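Local coordinates for protein guanylate kinase (Stenotrophomonas maltophilia, PDB 6WCT) that catalyses the ATP-dependent phosphorylation of GMP to GDP, a step probably essential for recycling GMP and, indirectly, cGMP, at residues Ala160-Ala163 with Gln164-Ala168. Residues are numbered along the deposited sequence; the frame is centred on the assembly and turned at random.
Sequences AVIA and QRLGA
Four i to i+4 backbone hydrogen bonds tie A160-A163 to Q164-A168 as consecutive turns of the helix 159-173, and the bond from R165 N to V161 O is the shortest at 2.9 Å and nearly straight (167°). The bond from L166 N to I162 O measures 3.0 Å. Over these turns, two i/i+4 side-chain pairs run side by side. In the first, V161 lies under the guanidinium of R165. Its CG1 sits over the centre of one face, 3.7 Å from R165 CZ. V161 CG1 stands anti to the backbone N (chi1 171°), which places this methyl against the arginine. R165 CG, anti to its own carbonyl carbon (chi1 -57°), comes 3.2 Å from V161 O; the bend at chi2 then carries the chain on to the guanidinium over V161 CG1. NH1 of R165 forms a salt bridge with D157. NH2 lies close to R61, a GMP-binding residue. In the second pair, I162 CG2 meets L166 CD1 at 3.9 Å. I162 and L166 pack on helix 144-152, which R165 also touches through M151. The R165 side chain is about 6 Å from the bound GMP, between nearest atoms. Packing on V161 and pairing with D157 probably restrain its guanidinium, and the carboxylate probably offsets some of the positive charge that R165 and R61 gather beside the GMP site.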
# COMPACT_ATOMS: atom_id res chain seq x y z
N ALA A 160 5.17 -38.95 5.76
CA ALA A 160 5.99 -38.43 6.85
C ALA A 160 6.65 -37.10 6.47
O ALA A 160 6.78 -36.21 7.31
CB ALA A 160 7.06 -39.45 7.22
N VAL A 161 7.07 -36.96 5.21
CA VAL A 161 7.65 -35.69 4.79
C VAL A 161 6.56 -34.64 4.66
O VAL A 161 6.75 -33.48 5.02
CB VAL A 161 8.45 -35.88 3.49
CG1 VAL A 161 8.87 -34.53 2.93
CG2 VAL A 161 9.68 -36.70 3.77
N ILE A 162 5.37 -35.03 4.19
CA ILE A 162 4.30 -34.06 4.06
C ILE A 162 3.90 -33.54 5.43
O ILE A 162 3.69 -32.34 5.62
CB ILE A 162 3.10 -34.65 3.30
CG1 ILE A 162 3.45 -34.82 1.82
CG2 ILE A 162 1.87 -33.75 3.45
CD1 ILE A 162 2.27 -35.17 0.95
N ALA A 163 3.82 -34.43 6.42
CA ALA A 163 3.51 -33.98 7.78
C ALA A 163 4.58 -33.05 8.32
O ALA A 163 4.27 -32.06 8.99
CB ALA A 163 3.32 -35.19 8.70
N GLN A 164 5.85 -33.32 8.01
CA GLN A 164 6.92 -32.45 8.49
C GLN A 164 6.85 -31.07 7.84
O GLN A 164 6.94 -30.05 8.53
CB GLN A 164 8.29 -33.09 8.23
CG GLN A 164 9.46 -32.17 8.50
CD GLN A 164 10.78 -32.76 8.05
OE1 GLN A 164 10.91 -33.97 7.90
NE2 GLN A 164 11.77 -31.90 7.82
N ARG A 165 6.66 -31.02 6.52
CA ARG A 165 6.64 -29.73 5.82
C ARG A 165 5.42 -28.91 6.22
O ARG A 165 5.49 -27.68 6.30
CB ARG A 165 6.67 -29.95 4.31
CG ARG A 165 7.88 -30.76 3.83
CD ARG A 165 8.47 -30.23 2.52
NE ARG A 165 9.79 -30.79 2.25
CZ ARG A 165 10.10 -31.53 1.18
NH1 ARG A 165 9.18 -31.79 0.25
NH2 ARG A 165 11.33 -32.00 1.04
N LEU A 166 4.28 -29.57 6.46
CA LEU A 166 3.10 -28.87 6.95
C LEU A 166 3.37 -28.25 8.31
O LEU A 166 2.93 -27.14 8.60
CB LEU A 166 1.92 -29.83 7.02
CG LEU A 166 1.32 -30.17 5.66
CD1 LEU A 166 0.20 -31.18 5.79
CD2 LEU A 166 0.79 -28.89 5.01
N GLY A 167 4.10 -28.97 9.17
CA GLY A 167 4.45 -28.40 10.46
C GLY A 167 5.39 -27.22 10.30
O GLY A 167 5.22 -26.20 10.96
N ALA A 168 6.36 -27.34 9.40
CA ALA A 168 7.26 -26.23 9.13
C ALA A 168 6.51 -25.03 8.55
O ALA A 168 6.91 -23.88 8.78
CB ALA A 168 8.37 -26.67 8.18